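Local coordinates for protein L-talarate/Galactarate Dehydratase (Salmonella typhimurium, PDB 2PP0) that dehydrates L-talarate and galactarate to 5-keto-4-deoxy-D-glucarate with a magnesium ion, and also epimerizes L-talarate to galactarate, at residues D26-V31 with N99-D104; K153-H158 with S338-L343; M224-Q229 with I251-D256; L356-L361 with G377-E382. All blocks are in the same frame, centred on the assembly; numbering follows the deposited sequence.

How the contacts relate
Contact 3 is buried in the C-terminal barrel and holds magnesium and substrate residues. The other three are partly buried. Contact 1 lies in the N-terminal domain, where a turn meets strand 28-40; its centre is about 42 Å from that of contact 3, on the opposite side of the chain's centre. Contact 2 joins the ends of helices 151-155 and 331-339. Contact 4 pairs two loops against strand 57-69, the strand beside 28-40 in the antiparallel sheet. Backbone hydrogen bonds join all four, just one of them in contact 2. Contact 3 adds stacked carboxylates, contact 4 phenyl rings and a carboxylate bonded to a threonine, contact 2 a histidine ring, and contact 1 aliphatic packing and a water bridge.

Contact 1: D26-V31 with N99-D104; sequences DRIEWV and NLLGED
Ile-28, at the start of strand 28-40, meets the beta turn Leu-100 to Glu-103 by backbone hydrogen bonds and aliphatic packing, on the antiparallel sheet of the N-terminal domain. Ile-28 is gripped on both its polar backbone atoms. Its N donates to Glu-103 O at 3.0 Å, and its O accepts from Gly-102 N at 3.0 Å, nearly straight (173°). The Ile-28 side chain points at the turn. Its CB sits 3.3 Å from Leu-100 O, and CD1 meets Leu-100 CD2 end to end. Val-31 CG2 packs 3.8 Å from Leu-100 CD1, with the two side chains crossing at about a right angle.

The turn is type II, with Gly-102 at the third position and positive phi. It leads from helix 86-96 to helix 108-118. Ile-111 of the latter helix and Ile-135 of helix 127-146 cover Leu-100.

Arg-27 CD lies 3.2 Å from Gly-102 O. The Arg-27 chain bends at chi2 (-72°). Its NH1 reaches back to Asp-26 O, which lies in the guanidinium plane, and its NH2 bonds to Ala-22 O. A water bridges NH1 to Asp-104 OD2. OD2 also forms a salt bridge with Lys-153 of the second subunit, and OD1 accepts from Asn-106 N.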
loop_
_atom_site.group_PDB
_atom_site.type_symbol
_atom_site.label_atom_id
_atom_site.label_comp_id
_atom_site.label_asym_id
_atom_site.label_seq_id
_atom_site.Cartn_x
_atom_site.Cartn_y
_atom_site.Cartn_z
ATOM N N ASP B 26 -14.507 -9.457 -12.937
ATOM C CA ASP B 26 -14.996 -8.514 -13.932
ATOM C C ASP B 26 -13.962 -8.405 -15.057
ATOM O O ASP B 26 -12.835 -8.891 -14.927
ATOM C CB ASP B 26 -15.218 -7.142 -13.283
ATOM C CG ASP B 26 -16.173 -6.267 -14.074
ATOM O OD1 ASP B 26 -16.536 -6.662 -15.205
ATOM O OD2 ASP B 26 -16.559 -5.183 -13.570
ATOM N N ARG B 27 -14.345 -7.762 -16.155
ATOM C CA ARG B 27 -13.462 -7.610 -17.302
ATOM C C ARG B 27 -13.644 -6.261 -17.985
ATOM O O ARG B 27 -14.763 -5.771 -18.123
ATOM C CB ARG B 27 -13.738 -8.723 -18.319
ATOM C CG ARG B 27 -13.353 -10.114 -17.859
ATOM C CD ARG B 27 -11.843 -10.276 -17.821
ATOM N NE ARG B 27 -11.446 -11.660 -17.574
ATOM C CZ ARG B 27 -11.481 -12.253 -16.384
ATOM N NH1 ARG B 27 -11.895 -11.584 -15.315
ATOM N NH2 ARG B 27 -11.093 -13.516 -16.265
ATOM N N ILE B 28 -12.542 -5.652 -18.410
ATOM C CA ILE B 28 -12.626 -4.372 -19.100
ATOM C C ILE B 28 -13.112 -4.661 -20.523
ATOM O O ILE B 28 -12.635 -5.600 -21.161
ATOM C CB ILE B 28 -11.240 -3.663 -19.155
ATOM C CG1 ILE B 28 -10.801 -3.269 -17.735
ATOM C CG2 ILE B 28 -11.322 -2.423 -20.051
ATOM C CD1 ILE B 28 -9.379 -2.720 -17.636
ATOM N N GLU B 29 -14.060 -3.872 -21.022
ATOM C CA GLU B 29 -14.565 -4.102 -22.372
ATOM C C GLU B 29 -14.553 -2.861 -23.251
ATOM O O GLU B 29 -14.770 -2.957 -24.455
ATOM C CB GLU B 29 -15.998 -4.660 -22.326
ATOM C CG GLU B 29 -16.145 -5.945 -21.521
ATOM C CD GLU B 29 -17.483 -6.624 -21.751
ATOM O OE1 GLU B 29 -18.496 -5.903 -21.876
ATOM O OE2 GLU B 29 -17.518 -7.875 -21.792
ATOM N N TRP B 30 -14.290 -1.703 -22.657
ATOM C CA TRP B 30 -14.288 -0.456 -23.413
ATOM C C TRP B 30 -13.419 0.609 -22.757
ATOM O O TRP B 30 -13.412 0.747 -21.533
ATOM C CB TRP B 30 -15.718 0.071 -23.519
ATOM C CG TRP B 30 -15.876 1.321 -24.322
ATOM C CD1 TRP B 30 -15.961 1.417 -25.682
ATOM C CD2 TRP B 30 -16.028 2.655 -23.816
ATOM N NE1 TRP B 30 -16.163 2.724 -26.051
ATOM C CE2 TRP B 30 -16.209 3.504 -24.926
ATOM C CE3 TRP B 30 -16.033 3.212 -22.529
ATOM C CZ2 TRP B 30 -16.394 4.883 -24.794
ATOM C CZ3 TRP B 30 -16.217 4.586 -22.398
ATOM C CH2 TRP B 30 -16.395 5.405 -23.526
ATOM N N VAL B 31 -12.701 1.365 -23.587
ATOM C CA VAL B 31 -11.831 2.436 -23.113
ATOM C C VAL B 31 -11.895 3.621 -24.065
ATOM O O VAL B 31 -11.867 3.441 -25.281
ATOM C CB VAL B 31 -10.350 2.004 -23.060
ATOM C CG1 VAL B 31 -9.520 3.118 -22.430
ATOM C CG2 VAL B 31 -10.195 0.714 -22.299
ATOM N N ASN B 99 -4.403 -2.851 -24.791
ATOM C CA ASN B 99 -3.961 -3.906 -23.874
ATOM C C ASN B 99 -4.891 -4.102 -22.674
ATOM O O ASN B 99 -4.838 -5.126 -22.004
ATOM C CB ASN B 99 -2.559 -3.588 -23.363
ATOM C CG ASN B 99 -1.512 -3.746 -24.436
ATOM O OD1 ASN B 99 -1.142 -4.861 -24.787
ATOM N ND2 ASN B 99 -1.042 -2.629 -24.976
ATOM N N LEU B 100 -5.728 -3.108 -22.408
ATOM C CA LEU B 100 -6.660 -3.151 -21.288
ATOM C C LEU B 100 -7.844 -4.088 -21.519
ATOM O O LEU B 100 -8.421 -4.609 -20.567
ATOM C CB LEU B 100 -7.190 -1.740 -21.002
ATOM C CG LEU B 100 -6.207 -0.703 -20.451
ATOM C CD1 LEU B 100 -6.804 0.689 -20.571
ATOM C CD2 LEU B 100 -5.874 -1.028 -18.996
ATOM N N LEU B 101 -8.211 -4.304 -22.778
ATOM C CA LEU B 101 -9.357 -5.162 -23.077
ATOM C C LEU B 101 -9.166 -6.596 -22.595
ATOM O O LEU B 101 -8.136 -7.220 -22.854
ATOM C CB LEU B 101 -9.668 -5.140 -24.582
ATOM C CG LEU B 101 -9.922 -3.756 -25.196
ATOM C CD1 LEU B 101 -10.347 -3.906 -26.661
ATOM C CD2 LEU B 101 -10.998 -3.029 -24.416
ATOM N N GLY B 102 -10.163 -7.107 -21.876
ATOM C CA GLY B 102 -10.094 -8.465 -21.363
ATOM C C GLY B 102 -9.365 -8.621 -20.038
ATOM O O GLY B 102 -9.233 -9.731 -19.523
ATOM N N GLU B 103 -8.891 -7.515 -19.476
ATOM C CA GLU B 103 -8.173 -7.569 -18.204
ATOM C C GLU B 103 -9.105 -7.382 -17.006
ATOM O O GLU B 103 -10.092 -6.647 -17.083
ATOM C CB GLU B 103 -7.091 -6.485 -18.165
ATOM C CG GLU B 103 -5.932 -6.686 -19.154
ATOM C CD GLU B 103 -5.100 -7.912 -18.832
ATOM O OE1 GLU B 103 -4.779 -8.113 -17.645
ATOM O OE2 GLU B 103 -4.754 -8.670 -19.762
ATOM N N ASP B 104 -8.794 -8.059 -15.904
ATOM C CA ASP B 104 -9.587 -7.920 -14.680
ATOM C C ASP B 104 -9.161 -6.562 -14.134
ATOM O O ASP B 104 -8.036 -6.403 -13.667
ATOM C CB ASP B 104 -9.226 -9.014 -13.675
ATOM C CG ASP B 104 -10.039 -8.923 -12.400
ATOM O OD1 ASP B 104 -10.406 -7.798 -12.010
ATOM O OD2 ASP B 104 -10.298 -9.977 -11.781
HETATM O O HOH W 1 -10.676 -12.403 -12.726
#

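Contact 2: K153-H158 with S338-L343; sequences KLLGAH and SAAYPL
His-158 turns its imidazole onto the chain that leaves helix 331-339. Its CG lies anti to the carbonyl carbon (chi1 -82°), and one ring face then meets the start of Pro-342. Pro-342 CA sits over that face toward the rim, 4.0 Å from the ring centroid and 17° off the normal, a CH-pi contact. The ring edge is turned to Ala-340. There CD2 lies 3.3 Å from Ala-340 O, near the ring plane. His-158 CB lies against Tyr-341 O, which also accepts from Arg-159 NH1.

The backbone fixes the base of this histidine. His-158 N donates to Ala-339 O at 2.9 Å (166° at the hydrogen). Leu-155 also points across, and its CB meets Ala-340 CB at 4.1 Å. The same methyl lies 3.3 Å from Gly-156 O. Small residues let the two chains approach closely here: the CA atoms of Ala-157 and Ala-340 are 4.3 Å apart. Ala-157 N bonds to Asp-107 of the second subunit, and His-158 packs on Asp-109 of that subunit.

Each segment begins as the last turn of a helix and runs on as loop. Gly-156 follows helix 151-155 with positive phi and turns the chain toward His-158. Away from the active site, the exit of helix 151-155 thus meets that of helix 331-339 of the barrel domain. Leu-155 rests on Trp-140 of helix 127-146. Tyr-341 points away, bonds through OH to Arg-323 O, and packs on helix 308-320 and strand 324-325.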
loop_
_atom_site.group_PDB
_atom_site.type_symbol
_atom_site.label_atom_id
_atom_site.label_comp_id
_atom_site.label_asym_id
_atom_site.label_seq_id
_atom_site.Cartn_x
_atom_site.Cartn_y
_atom_site.Cartn_z
ATOM N N LYS B 153 -11.642 6.851 1.215
ATOM C CA LYS B 153 -12.140 5.818 2.118
ATOM C C LYS B 153 -11.698 4.436 1.679
ATOM O O LYS B 153 -11.445 3.570 2.514
ATOM C CB LYS B 153 -13.667 5.897 2.210
ATOM C CG LYS B 153 -14.131 7.151 2.933
ATOM C CD LYS B 153 -13.694 7.125 4.395
ATOM C CE LYS B 153 -14.118 8.390 5.117
ATOM N NZ LYS B 153 -13.833 8.302 6.580
ATOM N N LEU B 154 -11.605 4.221 0.369
ATOM C CA LEU B 154 -11.133 2.933 -0.142
ATOM C C LEU B 154 -9.680 2.764 0.322
ATOM O O LEU B 154 -9.259 1.676 0.740
ATOM C CB LEU B 154 -11.167 2.913 -1.673
ATOM C CG LEU B 154 -10.472 1.704 -2.309
ATOM C CD1 LEU B 154 -11.329 0.481 -2.106
ATOM C CD2 LEU B 154 -10.235 1.939 -3.796
ATOM N N LEU B 155 -8.917 3.852 0.229
ATOM C CA LEU B 155 -7.511 3.862 0.636
ATOM C C LEU B 155 -7.404 3.819 2.154
ATOM O O LEU B 155 -6.458 3.245 2.710
ATOM C CB LEU B 155 -6.830 5.139 0.148
ATOM C CG LEU B 155 -6.743 5.379 -1.357
ATOM C CD1 LEU B 155 -6.149 6.753 -1.603
ATOM C CD2 LEU B 155 -5.899 4.294 -1.999
ATOM N N GLY B 156 -8.380 4.434 2.816
ATOM C CA GLY B 156 -8.380 4.493 4.268
ATOM C C GLY B 156 -7.909 5.890 4.608
ATOM O O GLY B 156 -6.782 6.264 4.284
ATOM N N ALA B 157 -8.770 6.673 5.244
ATOM C CA ALA B 157 -8.437 8.044 5.581
ATOM C C ALA B 157 -8.014 8.266 7.026
ATOM O O ALA B 157 -8.373 7.506 7.927
ATOM C CB ALA B 157 -9.619 8.949 5.249
ATOM N N HIS B 158 -7.241 9.331 7.219
ATOM C CA HIS B 158 -6.748 9.742 8.528
ATOM C C HIS B 158 -7.434 11.061 8.857
ATOM O O HIS B 158 -7.342 11.561 9.974
ATOM C CB HIS B 158 -5.225 9.926 8.483
ATOM C CG HIS B 158 -4.457 8.647 8.634
ATOM N ND1 HIS B 158 -4.277 8.027 9.852
ATOM C CD2 HIS B 158 -3.838 7.863 7.720
ATOM C CE1 HIS B 158 -3.581 6.917 9.681
ATOM N NE2 HIS B 158 -3.302 6.794 8.395
ATOM N N SER B 338 -3.935 12.763 -0.066
ATOM C CA SER B 338 -3.436 13.446 1.119
ATOM C C SER B 338 -4.267 13.062 2.350
ATOM O O SER B 338 -3.743 12.993 3.460
ATOM C CB SER B 338 -3.452 14.962 0.902
ATOM O OG SER B 338 -4.746 15.403 0.546
ATOM N N ALA B 339 -5.561 12.812 2.151
ATOM C CA ALA B 339 -6.433 12.411 3.255
ATOM C C ALA B 339 -5.925 11.107 3.868
ATOM O O ALA B 339 -6.056 10.874 5.076
ATOM C CB ALA B 339 -7.868 12.219 2.749
ATOM N N ALA B 340 -5.341 10.261 3.025
ATOM C CA ALA B 340 -4.825 8.972 3.463
ATOM C C ALA B 340 -3.412 9.031 4.046
ATOM O O ALA B 340 -2.906 8.026 4.526
ATOM C CB ALA B 340 -4.859 7.987 2.302
ATOM N N TYR B 341 -2.780 10.198 4.016
ATOM C CA TYR B 341 -1.419 10.323 4.547
ATOM C C TYR B 341 -1.449 10.385 6.080
ATOM O O TYR B 341 -2.255 11.108 6.664
ATOM C CB TYR B 341 -0.742 11.575 3.976
ATOM C CG TYR B 341 0.767 11.573 4.121
ATOM C CD1 TYR B 341 1.550 10.637 3.448
ATOM C CD2 TYR B 341 1.407 12.480 4.963
ATOM C CE1 TYR B 341 2.935 10.601 3.612
ATOM C CE2 TYR B 341 2.794 12.449 5.136
ATOM C CZ TYR B 341 3.546 11.508 4.461
ATOM O OH TYR B 341 4.906 11.455 4.660
ATOM N N PRO B 342 -0.568 9.624 6.751
ATOM C CA PRO B 342 -0.517 9.604 8.215
ATOM C C PRO B 342 -0.176 10.923 8.907
ATOM O O PRO B 342 -0.749 11.230 9.948
ATOM C CB PRO B 342 0.490 8.494 8.509
ATOM C CG PRO B 342 1.406 8.549 7.330
ATOM C CD PRO B 342 0.440 8.713 6.180
ATOM N N LEU B 343 0.752 11.700 8.351
ATOM C CA LEU B 343 1.105 12.985 8.960
ATOM C C LEU B 343 0.252 14.084 8.319
ATOM O O LEU B 343 -0.196 13.936 7.185
ATOM C CB LEU B 343 2.601 13.271 8.780
ATOM C CG LEU B 343 3.534 12.214 9.391
ATOM C CD1 LEU B 343 4.979 12.686 9.296
ATOM C CD2 LEU B 343 3.162 11.967 10.853
#

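Contact 3: M224-Q229 with I251-D256; sequences MVDANQ and IEEPLD
Asp-226 and Glu-252 both place CG anti to the backbone N (chi1 -179° and -177°), and the Glu-252 chain runs on extended. The two side chains leave the same face of the sheet, and their carboxylates stack with planes 11° apart. Asp-226 OD2 lies 3.6 Å from Glu-252 OE2. The nearby lysines probably offset the repulsion of these like charges. Asp-226 OD2 forms a salt bridge with Lys-197, the proton acceptor, and Glu-252 OE1 one with Lys-195, which binds substrate. On the opposite face Val-225 and Ile-251 lie side by side.

The backbones are joined as parallel strands. Glu-252 N donates to Val-225 O at 2.8 Å, and Ala-227 N to Glu-252 O at 3.0 Å. Beyond the strands, Gln-229 N donates to Glu-253 O at 2.7 Å.

Asp-226 OD1 accepts from Asn-228 N, from above the carboxylate plane. This closes an Asx turn, which ties the metal ligand to the substrate-binding asparagine. A water then joins three side chains: it donates to Asn-228 OD1 and to Glu-253 OE1 (2.6 Å), and accepts from Gln-229 NE2. Gln-229 OE1 accepts from Ala-257 N. Gln-229 CB and CG pack on Leu-255 O, with CB 3.2 Å from it.

Strands 223-226 and 251-252 are neighbours in the beta-alpha-beta unit built with helix 233-243. Asp-226 and Glu-252 bind magnesium with Glu-278. Three acidic ligands at the C-terminal ends of successive barrel strands are the hallmark metal site of the enolase superfamily.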
loop_
_atom_site.group_PDB
_atom_site.type_symbol
_atom_site.label_atom_id
_atom_site.label_comp_id
_atom_site.label_asym_id
_atom_site.label_seq_id
_atom_site.Cartn_x
_atom_site.Cartn_y
_atom_site.Cartn_z
ATOM N N MET B 224 3.699 30.622 2.520
ATOM C CA MET B 224 4.777 29.825 1.953
ATOM C C MET B 224 5.249 30.446 0.643
ATOM O O MET B 224 4.547 31.272 0.060
ATOM C CB MET B 224 4.302 28.374 1.733
ATOM C CG MET B 224 2.856 28.216 1.235
ATOM S SD MET B 224 1.595 27.878 2.525
ATOM C CE MET B 224 0.952 29.337 2.739
ATOM N N VAL B 225 6.447 30.076 0.195
ATOM C CA VAL B 225 6.963 30.608 -1.066
ATOM C C VAL B 225 7.463 29.492 -1.965
ATOM O O VAL B 225 7.747 28.383 -1.498
ATOM C CB VAL B 225 8.098 31.643 -0.846
ATOM C CG1 VAL B 225 7.587 32.788 0.011
ATOM C CG2 VAL B 225 9.305 30.985 -0.203
ATOM N N ASP B 226 7.574 29.801 -3.255
ATOM C CA ASP B 226 8.005 28.843 -4.270
ATOM C C ASP B 226 8.922 29.534 -5.293
ATOM O O ASP B 226 8.497 30.462 -5.982
ATOM C CB ASP B 226 6.755 28.285 -4.962
ATOM C CG ASP B 226 7.072 27.251 -6.018
ATOM O OD1 ASP B 226 8.263 26.940 -6.224
ATOM O OD2 ASP B 226 6.117 26.746 -6.643
ATOM N N ALA B 227 10.173 29.081 -5.391
ATOM C CA ALA B 227 11.134 29.678 -6.327
ATOM C C ALA B 227 11.186 28.970 -7.673
ATOM O O ALA B 227 11.857 29.432 -8.598
ATOM C CB ALA B 227 12.522 29.695 -5.710
ATOM N N ASN B 228 10.491 27.842 -7.782
ATOM C CA ASN B 228 10.470 27.083 -9.025
ATOM C C ASN B 228 11.862 26.839 -9.628
ATOM O O ASN B 228 12.074 27.034 -10.830
ATOM C CB ASN B 228 9.563 27.778 -10.050
ATOM C CG ASN B 228 8.081 27.490 -9.810
ATOM O OD1 ASN B 228 7.588 26.405 -10.123
ATOM N ND2 ASN B 228 7.376 28.454 -9.241
ATOM N N GLN B 229 12.796 26.412 -8.778
ATOM C CA GLN B 229 14.170 26.077 -9.172
ATOM C C GLN B 229 15.050 27.219 -9.671
ATOM O O GLN B 229 16.157 26.966 -10.153
ATOM C CB GLN B 229 14.162 25.019 -10.280
ATOM C CG GLN B 229 13.158 23.883 -10.132
ATOM C CD GLN B 229 13.184 22.962 -11.337
ATOM O OE1 GLN B 229 14.193 22.314 -11.610
ATOM N NE2 GLN B 229 12.078 22.908 -12.070
ATOM N N ILE B 251 9.746 26.601 2.066
ATOM C CA ILE B 251 10.374 27.269 0.922
ATOM C C ILE B 251 10.417 26.154 -0.116
ATOM O O ILE B 251 11.119 25.161 0.055
ATOM C CB ILE B 251 11.811 27.739 1.233
ATOM C CG1 ILE B 251 11.777 28.837 2.301
ATOM C CG2 ILE B 251 12.471 28.274 -0.038
ATOM C CD1 ILE B 251 13.145 29.203 2.853
ATOM N N GLU B 252 9.654 26.316 -1.185
ATOM C CA GLU B 252 9.556 25.293 -2.212
ATOM C C GLU B 252 10.498 25.482 -3.390
ATOM O O GLU B 252 10.763 26.602 -3.818
ATOM C CB GLU B 252 8.111 25.235 -2.707
ATOM C CG GLU B 252 7.817 24.163 -3.741
ATOM C CD GLU B 252 6.344 24.127 -4.102
ATOM O OE1 GLU B 252 5.541 24.715 -3.341
ATOM O OE2 GLU B 252 5.984 23.506 -5.126
ATOM N N GLU B 253 10.999 24.367 -3.907
ATOM C CA GLU B 253 11.895 24.374 -5.054
ATOM C C GLU B 253 12.888 25.533 -5.110
ATOM O O GLU B 253 12.876 26.326 -6.056
ATOM C CB GLU B 253 11.077 24.352 -6.345
ATOM C CG GLU B 253 10.380 23.034 -6.598
ATOM C CD GLU B 253 10.150 22.775 -8.072
ATOM O OE1 GLU B 253 9.372 23.528 -8.696
ATOM O OE2 GLU B 253 10.753 21.817 -8.608
ATOM N N PRO B 254 13.762 25.648 -4.100
ATOM C CA PRO B 254 14.723 26.749 -4.137
ATOM C C PRO B 254 15.791 26.526 -5.207
ATOM O O PRO B 254 16.377 27.481 -5.712
ATOM C CB PRO B 254 15.295 26.756 -2.720
ATOM C CG PRO B 254 15.216 25.306 -2.317
ATOM C CD PRO B 254 13.845 24.912 -2.826
ATOM N N LEU B 255 16.020 25.264 -5.562
ATOM C CA LEU B 255 17.037 24.907 -6.554
ATOM C C LEU B 255 16.512 23.959 -7.631
ATOM O O LEU B 255 15.334 23.590 -7.640
ATOM C CB LEU B 255 18.216 24.230 -5.852
ATOM C CG LEU B 255 18.811 24.945 -4.637
ATOM C CD1 LEU B 255 19.609 23.948 -3.811
ATOM C CD2 LEU B 255 19.680 26.099 -5.085
ATOM N N ASP B 256 17.402 23.566 -8.539
ATOM C CA ASP B 256 17.056 22.631 -9.605
ATOM C C ASP B 256 16.452 21.391 -8.953
ATOM O O ASP B 256 16.969 20.898 -7.951
ATOM C CB ASP B 256 18.308 22.224 -10.385
ATOM C CG ASP B 256 18.004 21.229 -11.489
ATOM O OD1 ASP B 256 17.539 21.651 -12.565
ATOM O OD2 ASP B 256 18.215 20.017 -11.277
HETATM O O HOH W 2 9.453 24.132 -11.252
#

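Contact 4: L356-L361 with G377-E382; sequences LFNEQL and GFTLSE
The Phe-357 ring is sandwiched between Leu-356 CB, over the centre of one face, and Phe-378 CG, toward the rim of the opposite face. Thr-379 O lies at its edge, in plane. The two segments are irregular loops of the C-terminal domain, paired by a single beta bridge between Phe-357 and Leu-380. The Phe-378 ring turns its own edge to Glu-359 O, 3.2 Å from CE1. The two ring planes are 39° apart, with centroids 4.9 Å from each other. Leu-361 CG closes on Phe-378 CZ at 3.6 Å.

Asn-358 N donates to Thr-379 O, and Ser-381 N to Leu-356 O at 2.9 Å. Ser-381 is the N-cap of helix 382-386: its OG binds Ala-384 N. The same OG also bonds to Pro-355 O. Glu-332 of helix 331-339 touches the side chains of both phenylalanines, while Leu-356 and Leu-380 rest on strand 57-69 of the N-terminal domain. The loop pair thus touches both a barrel helix and the N-terminal sheet.

Glu-359 points at the other segment and bends at chi2 (84°). Its carboxylate thereby reaches Thr-379. OE1 accepts from Thr-379 N at 2.7 Å on the syn side, 20° out of the carboxylate plane. Thr-379 OG1 has a single proton for two acceptors in reach, and which one takes it is not settled: Glu-359 OE2 lies 2.8 Å from OG1 and Asn-358 OD1 2.9 Å.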
loop_
_atom_site.group_PDB
_atom_site.type_symbol
_atom_site.label_atom_id
_atom_site.label_comp_id
_atom_site.label_asym_id
_atom_site.label_seq_id
_atom_site.Cartn_x
_atom_site.Cartn_y
_atom_site.Cartn_z
ATOM N N LEU B 356 -13.837 21.532 -15.778
ATOM C CA LEU B 356 -13.788 20.215 -16.408
ATOM C C LEU B 356 -14.780 19.247 -15.778
ATOM O O LEU B 356 -15.152 18.239 -16.382
ATOM C CB LEU B 356 -12.385 19.606 -16.290
ATOM C CG LEU B 356 -11.232 20.214 -17.087
ATOM C CD1 LEU B 356 -9.975 19.408 -16.801
ATOM C CD2 LEU B 356 -11.547 20.195 -18.581
ATOM N N PHE B 357 -15.208 19.559 -14.561
ATOM C CA PHE B 357 -16.119 18.686 -13.833
ATOM C C PHE B 357 -17.448 19.329 -13.454
ATOM O O PHE B 357 -17.547 20.542 -13.288
ATOM C CB PHE B 357 -15.416 18.184 -12.574
ATOM C CG PHE B 357 -14.046 17.622 -12.834
ATOM C CD1 PHE B 357 -13.891 16.430 -13.532
ATOM C CD2 PHE B 357 -12.912 18.299 -12.401
ATOM C CE1 PHE B 357 -12.622 15.916 -13.797
ATOM C CE2 PHE B 357 -11.637 17.796 -12.660
ATOM C CZ PHE B 357 -11.493 16.602 -13.359
ATOM N N ASN B 358 -18.467 18.494 -13.308
ATOM C CA ASN B 358 -19.794 18.962 -12.939
ATOM C C ASN B 358 -19.858 19.324 -11.461
ATOM O O ASN B 358 -20.631 20.199 -11.063
ATOM C CB ASN B 358 -20.826 17.877 -13.250
ATOM C CG ASN B 358 -21.030 17.686 -14.735
ATOM O OD1 ASN B 358 -21.219 16.569 -15.211
ATOM N ND2 ASN B 358 -21.005 18.785 -15.476
ATOM N N GLU B 359 -19.032 18.660 -10.655
ATOM C CA GLU B 359 -19.008 18.885 -9.213
ATOM C C GLU B 359 -17.834 19.751 -8.756
ATOM O O GLU B 359 -16.772 19.755 -9.377
ATOM C CB GLU B 359 -18.956 17.537 -8.486
ATOM C CG GLU B 359 -19.989 16.517 -8.973
ATOM C CD GLU B 359 -19.534 15.731 -10.196
ATOM O OE1 GLU B 359 -18.504 16.093 -10.804
ATOM O OE2 GLU B 359 -20.213 14.746 -10.554
ATOM N N GLN B 360 -18.032 20.481 -7.663
ATOM C CA GLN B 360 -16.997 21.345 -7.109
ATOM C C GLN B 360 -16.738 20.940 -5.658
ATOM O O GLN B 360 -17.649 20.483 -4.970
ATOM C CB GLN B 360 -17.439 22.812 -7.159
ATOM C CG GLN B 360 -17.780 23.339 -8.556
ATOM C CD GLN B 360 -16.639 23.172 -9.552
ATOM O OE1 GLN B 360 -15.483 23.480 -9.249
ATOM N NE2 GLN B 360 -16.963 22.695 -10.751
ATOM N N LEU B 361 -15.501 21.108 -5.198
ATOM C CA LEU B 361 -15.138 20.760 -3.826
ATOM C C LEU B 361 -15.507 21.857 -2.832
ATOM O O LEU B 361 -15.497 23.045 -3.158
ATOM C CB LEU B 361 -13.637 20.472 -3.722
ATOM C CG LEU B 361 -13.140 19.183 -4.377
ATOM C CD1 LEU B 361 -11.617 19.151 -4.348
ATOM C CD2 LEU B 361 -13.723 17.981 -3.654
ATOM N N GLY B 377 -15.022 11.272 -7.207
ATOM C CA GLY B 377 -16.143 12.144 -6.896
ATOM C C GLY B 377 -16.379 13.244 -7.917
ATOM O O GLY B 377 -16.878 14.318 -7.581
ATOM N N PHE B 378 -16.025 12.978 -9.169
ATOM C CA PHE B 378 -16.199 13.968 -10.227
ATOM C C PHE B 378 -16.685 13.318 -11.510
ATOM O O PHE B 378 -16.328 12.180 -11.805
ATOM C CB PHE B 378 -14.866 14.679 -10.515
ATOM C CG PHE B 378 -14.403 15.603 -9.413
ATOM C CD1 PHE B 378 -15.010 16.842 -9.220
ATOM C CD2 PHE B 378 -13.344 15.244 -8.584
ATOM C CE1 PHE B 378 -14.568 17.709 -8.223
ATOM C CE2 PHE B 378 -12.891 16.105 -7.581
ATOM C CZ PHE B 378 -13.504 17.340 -7.401
ATOM N N THR B 379 -17.511 14.040 -12.264
ATOM C CA THR B 379 -17.998 13.546 -13.548
ATOM C C THR B 379 -17.599 14.592 -14.587
ATOM O O THR B 379 -17.601 15.787 -14.300
ATOM C CB THR B 379 -19.533 13.364 -13.575
ATOM O OG1 THR B 379 -20.170 14.625 -13.343
ATOM C CG2 THR B 379 -19.969 12.364 -12.513
ATOM N N LEU B 380 -17.236 14.142 -15.779
ATOM C CA LEU B 380 -16.824 15.048 -16.847
ATOM C C LEU B 380 -17.966 15.946 -17.308
ATOM O O LEU B 380 -19.058 15.471 -17.620
ATOM C CB LEU B 380 -16.286 14.249 -18.031
ATOM C CG LEU B 380 -14.994 13.471 -17.764
ATOM C CD1 LEU B 380 -14.665 12.589 -18.959
ATOM C CD2 LEU B 380 -13.857 14.449 -17.478
ATOM N N SER B 381 -17.698 17.246 -17.347
ATOM C CA SER B 381 -18.681 18.241 -17.758
ATOM C C SER B 381 -18.778 18.324 -19.273
ATOM O O SER B 381 -17.967 17.737 -19.992
ATOM C CB SER B 381 -18.269 19.610 -17.247
ATOM O OG SER B 381 -17.151 20.066 -17.991
ATOM N N GLU B 382 -19.765 19.077 -19.753
ATOM C CA GLU B 382 -19.956 19.256 -21.185
ATOM C C GLU B 382 -18.797 20.086 -21.722
ATOM O O GLU B 382 -18.342 19.873 -22.844
ATOM C CB GLU B 382 -21.292 19.962 -21.460
ATOM C CG GLU B 382 -21.557 20.295 -22.924
ATOM C CD GLU B 382 -21.391 19.100 -23.846
ATOM O OE1 GLU B 382 -21.804 17.984 -23.467
ATOM O OE2 GLU B 382 -20.858 19.282 -24.964
#